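Local coordinates for protein vinylacetyl-CoA Delta-isomerase (PDB 6VJR) that probably converts 4-hydroxybutyryl-CoA to crotonyl-CoA and isomerises vinylacetyl-CoA, using FAD and a [4Fe-4S] cluster, at residues K296-D301 with N333-F337; K325-M329 with L379-I383. All blocks are in the same frame, centred on the assembly; numbering follows the deposited sequence. Where two conformers were deposited one is given.

Contacts 1 and 2 both use helix 320-345, their centres about 14 Å apart. Contact 1 packs residues 333-337 of that helix on the start of helix 295-314; contact 2 packs residues 325-329, nearer its N-terminus, on the end of helix 372-384. Along the chain the segments alternate, 296-301, 325-329, 333-337, 379-383, so the two pairings cross. All four lie in the helical C-terminal region, whose family belongs to the acyl-CoA dehydrogenase clan. Helix 320-345 thus connects, through its two neighbours, a residue beside the iron-sulfur cluster with one that binds the adenosine ribose of an FAD, and both contacts border the second subunit.

Contact 1: residues K296-D301 with N333-F337; sequences KTGLGD and NETIF. With SF4 (iron/sulfur cluster), chain E.
Two helical segments run nearly antiparallel, 296-301 on helix 295-314 and 333-337 on helix 320-345 (axes 9.3 Å apart at closest approach, signed crossing angle -160°), in the C-terminal helical domain of this acyl-CoA dehydrogenase-clan protein. The nearest CA atoms are those of Thr297 and Asn333, 5.6 Å apart. Asn333 (chi1 t) points into the interface: its ND2 donates nearly linearly to Thr297 O at 3.0 Å, which also accepts from Asp301 N. A water bridges Asn333 OD1 (2.7 Å) and Lys296 O (2.9 Å); OD1 lies 3.6 Å from Gly300 CA, where a CB would clash. Glu334 and Asp301 share salt bridges to Arg88; Asp301 OD2 also takes Gln92, and Glu334 OE1 takes Tyr490 of the second subunit. With chi1 p, Thr297 turns CG2 to Ile336 CG2 (3.7 Å) and Phe337 N (3.6 Å), while OG1 bonds back to Val294 O. Lys296 leads away to SF4, NZ 3.1 Å from S4, with a salt bridge to Glu443, a ligand of the cluster and of the Fe(III) ion, and a hydrogen bond to Gly439 O. In this mixed contact, methyl packing accompanies a buried amide that ties two backbone carbonyls to the neighbouring helix, one through water.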
# COMPACT_ATOMS: atom_id res chain seq x y z
N LYS A 296 -19.69 3.47 -7.90
CA LYS A 296 -18.73 4.29 -7.20
C LYS A 296 -17.64 4.81 -8.15
O LYS A 296 -16.93 5.77 -7.85
CB LYS A 296 -18.02 3.49 -6.11
CG LYS A 296 -18.95 2.94 -5.03
CD LYS A 296 -19.80 3.94 -4.28
CE LYS A 296 -20.76 3.18 -3.38
NZ LYS A 296 -21.66 4.06 -2.67
N THR A 297 -17.53 4.18 -9.32
CA THR A 297 -16.60 4.66 -10.32
C THR A 297 -17.09 5.94 -10.99
O THR A 297 -16.27 6.74 -11.47
CB THR A 297 -16.18 3.61 -11.33
OG1 THR A 297 -17.22 3.26 -12.23
CG2 THR A 297 -15.63 2.37 -10.67
N GLY A 298 -18.42 6.10 -11.10
CA GLY A 298 -18.96 7.37 -11.55
C GLY A 298 -18.72 8.51 -10.54
O GLY A 298 -18.41 9.64 -10.91
N LEU A 299 -18.85 8.20 -9.25
CA LEU A 299 -18.50 9.15 -8.21
C LEU A 299 -16.99 9.47 -8.25
O LEU A 299 -16.59 10.62 -8.12
CB LEU A 299 -18.87 8.58 -6.84
CG LEU A 299 -20.30 8.83 -6.39
CD1 LEU A 299 -21.31 8.24 -7.38
CD2 LEU A 299 -20.50 8.32 -5.01
N GLY A 300 -16.17 8.45 -8.50
CA GLY A 300 -14.75 8.64 -8.69
C GLY A 300 -14.46 9.61 -9.82
O GLY A 300 -13.60 10.48 -9.69
N ASP A 301 -15.19 9.47 -10.95
CA ASP A 301 -15.01 10.37 -12.09
C ASP A 301 -15.29 11.83 -11.68
O ASP A 301 -14.55 12.75 -12.04
CB ASP A 301 -15.98 9.97 -13.20
CG ASP A 301 -15.66 8.64 -13.88
OD1 ASP A 301 -14.48 8.25 -13.89
OD2 ASP A 301 -16.64 7.98 -14.40
N ASN A 333 -9.60 3.88 -9.80
CA ASN A 333 -11.01 3.95 -10.18
C ASN A 333 -11.33 2.95 -11.30
O ASN A 333 -12.30 2.19 -11.21
CB ASN A 333 -11.38 5.38 -10.57
CG ASN A 333 -12.87 5.64 -10.56
OD1 ASN A 333 -13.56 5.31 -9.59
ND2 ASN A 333 -13.35 6.28 -11.61
N GLU A 334 -10.47 2.88 -12.31
CA GLU A 334 -10.71 1.96 -13.41
C GLU A 334 -10.49 0.51 -13.03
O GLU A 334 -11.07 -0.40 -13.62
CB GLU A 334 -9.89 2.31 -14.64
CG GLU A 334 -10.21 3.69 -15.18
CD GLU A 334 -11.62 3.97 -15.65
OE1 GLU A 334 -12.41 3.02 -15.92
OE2 GLU A 334 -11.90 5.19 -15.81
N THR A 335 -9.65 0.27 -12.03
CA THR A 335 -9.43 -1.08 -11.52
C THR A 335 -10.77 -1.63 -10.98
O THR A 335 -11.12 -2.79 -11.18
CB THR A 335 -8.32 -1.07 -10.45
OG1 THR A 335 -7.07 -0.75 -11.07
CG2 THR A 335 -8.10 -2.46 -9.88
N ILE A 336 -11.51 -0.82 -10.22
CA ILE A 336 -12.82 -1.20 -9.72
C ILE A 336 -13.75 -1.47 -10.89
O ILE A 336 -14.46 -2.50 -10.93
CB ILE A 336 -13.39 -0.13 -8.77
CG1 ILE A 336 -12.52 -0.03 -7.53
CG2 ILE A 336 -14.84 -0.44 -8.44
CD1 ILE A 336 -12.73 1.27 -6.79
N PHE A 337 -13.78 -0.51 -11.82
CA PHE A 337 -14.68 -0.67 -12.94
C PHE A 337 -14.43 -1.99 -13.67
O PHE A 337 -15.38 -2.71 -14.04
CB PHE A 337 -14.47 0.50 -13.91
CG PHE A 337 -15.33 0.43 -15.14
CD1 PHE A 337 -16.70 0.60 -15.06
CD2 PHE A 337 -14.77 0.19 -16.40
CE1 PHE A 337 -17.50 0.48 -16.20
CE2 PHE A 337 -15.58 0.06 -17.51
CZ PHE A 337 -16.93 0.23 -17.40
FE1 SF4 E . -25.43 0.89 -3.82
FE2 SF4 E . -24.14 2.77 -5.35
FE3 SF4 E . -26.34 3.41 -4.13
FE4 SF4 E . -26.45 1.87 -6.32
S1 SF4 E . -25.88 4.04 -6.24
S2 SF4 E . -27.60 1.51 -4.31
S3 SF4 E . -24.55 0.57 -5.97
S4 SF4 E . -24.44 2.73 -3.08
O HOH W 1 -14.21 5.46 -6.94

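Contact 2: residues K325-M329 with L379-I383; sequences KIIEM and LAQDI. With FAD (flavin-adenine dinucleotide), chain V.
The carboxylate of Asp382 serves two partners at once: OD2 forms a salt bridge with Lys325 NZ at 2.7 Å, while OD1 accepts a hydrogen bond from the FAD adenosine ribose hydroxyl O3B at 2.8 Å. Asp382 reaches both with chi1 t and a nearly flat chi2 of -3°; Lys325 starts from chi1 m and then extends with its remaining torsions t, and its NZ is also hydrogen-bonded to His321 ND1. Both segments are helical, 325-329 on helix 320-345 and 379-383 on helix 372-384. Their axes approach to 10.4 Å and run nearly antiparallel (signed crossing angle -159°), with Lys325 and Leu379 nearest, CA to CA 6.5 Å. This is antiparallel helix packing in the C-terminal helical region of an acyl-CoA dehydrogenase-clan protein, with the FAD at a subunit boundary: the cofactor is also hydrogen-bonded to Lys151, Thr148 and Arg154 of the third subunit. Beside the charged pair the interface is apolar. Leu379 (m, t) brings CD1 to 3.8 Å from Met329 CG, 3.9 Å from Lys325 O and 4.1 Å from Glu328 CB. Met329 (m, t, p) places CE 3.9 Å from Ala380 CB and SD 4.2 Å from Ile383 CD1. That same Ile383 CD1 lies 3.9 Å from Ile326 CG1 and 4.0 Å from Lys325 CB, and Ile383 O is 3.3 Å from FAD C4B. Helix 295-314 packs against this apolar part through Leu303, Ile304 and Ala311, whereas Glu328 forms salt bridges with Arg371 and Arg455 of the second subunit.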
# COMPACT_ATOMS: atom_id res chain seq x y z
N LYS A 325 -0.85 12.25 -9.44
CA LYS A 325 -1.91 11.90 -8.51
C LYS A 325 -3.25 11.69 -9.22
O LYS A 325 -3.99 10.76 -8.87
CB LYS A 325 -1.95 12.92 -7.38
CG LYS A 325 -0.73 12.85 -6.45
CD LYS A 325 -0.58 14.09 -5.60
CE LYS A 325 0.74 13.97 -4.87
NZ LYS A 325 1.17 15.12 -4.11
N ILE A 326 -3.54 12.52 -10.23
CA ILE A 326 -4.77 12.34 -10.97
C ILE A 326 -4.72 11.04 -11.78
O ILE A 326 -5.73 10.34 -11.94
CB ILE A 326 -5.05 13.59 -11.81
CG1 ILE A 326 -5.31 14.79 -10.92
CG2 ILE A 326 -6.21 13.38 -12.78
CD1 ILE A 326 -5.36 16.10 -11.65
N ILE A 327 -3.56 10.72 -12.34
CA ILE A 327 -3.38 9.41 -12.97
C ILE A 327 -3.64 8.28 -11.97
O ILE A 327 -4.31 7.29 -12.27
CB ILE A 327 -2.03 9.30 -13.67
CG1 ILE A 327 -1.88 10.27 -14.84
CG2 ILE A 327 -1.76 7.86 -14.07
CD1 ILE A 327 -0.45 10.49 -15.31
N GLU A 328 -3.10 8.40 -10.76
CA GLU A 328 -3.31 7.34 -9.78
C GLU A 328 -4.80 7.16 -9.48
O GLU A 328 -5.30 6.05 -9.33
CB GLU A 328 -2.56 7.60 -8.49
CG GLU A 328 -2.50 6.39 -7.56
CD GLU A 328 -1.75 5.16 -8.10
OE1 GLU A 328 -0.87 5.33 -8.99
OE2 GLU A 328 -2.04 4.01 -7.68
N MET A 329 -5.48 8.27 -9.24
CA MET A 329 -6.90 8.23 -8.91
C MET A 329 -7.59 7.48 -10.05
O MET A 329 -8.47 6.65 -9.83
CB MET A 329 -7.43 9.66 -8.75
CG MET A 329 -6.87 10.43 -7.55
SD MET A 329 -7.18 12.21 -7.61
CE MET A 329 -8.88 12.32 -7.03
N LEU A 379 -6.08 11.69 -1.97
CA LEU A 379 -5.37 12.40 -3.03
C LEU A 379 -6.11 13.68 -3.42
O LEU A 379 -5.47 14.69 -3.72
CB LEU A 379 -5.11 11.50 -4.23
CG LEU A 379 -4.20 10.31 -3.96
CD1 LEU A 379 -4.11 9.42 -5.16
CD2 LEU A 379 -2.80 10.75 -3.51
N ALA A 380 -7.43 13.61 -3.51
CA ALA A 380 -8.23 14.81 -3.76
C ALA A 380 -7.98 15.91 -2.73
O ALA A 380 -7.86 17.09 -3.07
CB ALA A 380 -9.71 14.47 -3.90
N GLN A 381 -7.87 15.52 -1.47
CA GLN A 381 -7.64 16.50 -0.42
C GLN A 381 -6.23 17.08 -0.54
O GLN A 381 -6.05 18.27 -0.31
CB GLN A 381 -7.84 15.90 0.96
CG GLN A 381 -9.28 15.51 1.22
CD GLN A 381 -9.55 15.28 2.69
OE1 GLN A 381 -8.64 15.32 3.53
NE2 GLN A 381 -10.83 15.10 3.01
N ASP A 382 -5.25 16.25 -0.90
CA ASP A 382 -3.89 16.77 -1.15
C ASP A 382 -3.93 17.86 -2.23
O ASP A 382 -3.43 19.00 -2.09
CB ASP A 382 -2.99 15.62 -1.59
CG ASP A 382 -1.54 15.95 -1.92
OD1 ASP A 382 -1.13 17.16 -1.87
OD2 ASP A 382 -0.79 14.99 -2.23
N ILE A 383 -4.57 17.53 -3.37
CA ILE A 383 -4.60 18.47 -4.49
C ILE A 383 -5.35 19.75 -4.12
O ILE A 383 -5.01 20.83 -4.60
CB ILE A 383 -5.19 17.77 -5.73
CG1 ILE A 383 -4.28 16.61 -6.18
CG2 ILE A 383 -5.43 18.78 -6.83
CD1 ILE A 383 -4.87 15.66 -7.16
PA FAD V . -1.84 24.65 -1.71
O1A FAD V . -0.48 25.24 -1.62
O2A FAD V . -2.86 25.31 -2.58
O5B FAD V . -1.61 23.13 -2.09
C5B FAD V . -2.58 22.43 -2.90
C4B FAD V . -1.87 21.44 -3.78
O4B FAD V . -1.12 22.18 -4.77
C3B FAD V . -0.83 20.52 -3.07
O3B FAD V . -0.79 19.24 -3.69
C2B FAD V . 0.51 21.28 -3.28
O2B FAD V . 1.68 20.49 -3.25
C1B FAD V . 0.28 21.86 -4.67
N9A FAD V . 1.07 23.04 -4.98
C8A FAD V . 0.93 24.30 -4.46
N7A FAD V . 1.80 25.16 -4.95
C5A FAD V . 2.56 24.43 -5.83
C6A FAD V . 3.62 24.80 -6.68
N6A FAD V . 4.09 26.04 -6.76
N1A FAD V . 4.20 23.82 -7.43
C2A FAD V . 3.68 22.59 -7.33
N3A FAD V . 2.68 22.13 -6.57
C4A FAD V . 2.12 23.12 -5.87
N1 FAD V . -0.59 27.52 8.59
C2 FAD V . -0.14 28.43 9.51
O2 FAD V . 0.64 29.34 9.23
N3 FAD V . -0.60 28.36 10.80
C4 FAD V . -1.44 27.43 11.35
O4 FAD V . -1.84 27.52 12.52
C4X FAD V . -1.97 26.54 10.37
N5 FAD V . -2.86 25.62 10.78
C5X FAD V . -3.51 24.88 9.82
C6 FAD V . -4.59 24.06 10.16
C7 FAD V . -5.31 23.36 9.19
C7M FAD V . -6.54 22.56 9.57
C8 FAD V . -4.80 23.26 7.90
C8M FAD V . -5.52 22.50 6.82
C9 FAD V . -3.74 24.07 7.54
C9A FAD V . -3.07 24.88 8.49
N10 FAD V . -2.02 25.72 8.14
C10 FAD V . -1.49 26.65 9.02
C1' FAD V . -1.74 25.91 6.70
C2' FAD V . -0.92 24.85 5.99
O2' FAD V . 0.45 25.11 6.27
C3' FAD V . -1.20 24.93 4.50
O3' FAD V . -2.50 24.38 4.34
C4' FAD V . -0.15 24.23 3.64
O4' FAD V . 1.10 24.92 3.61
C5' FAD V . -0.63 24.00 2.22
O5' FAD V . -0.90 25.31 1.64
P FAD V . -2.32 25.56 0.96
O1P FAD V . -3.39 25.24 1.89
O2P FAD V . -2.26 26.92 0.38
O3P FAD V . -2.45 24.53 -0.22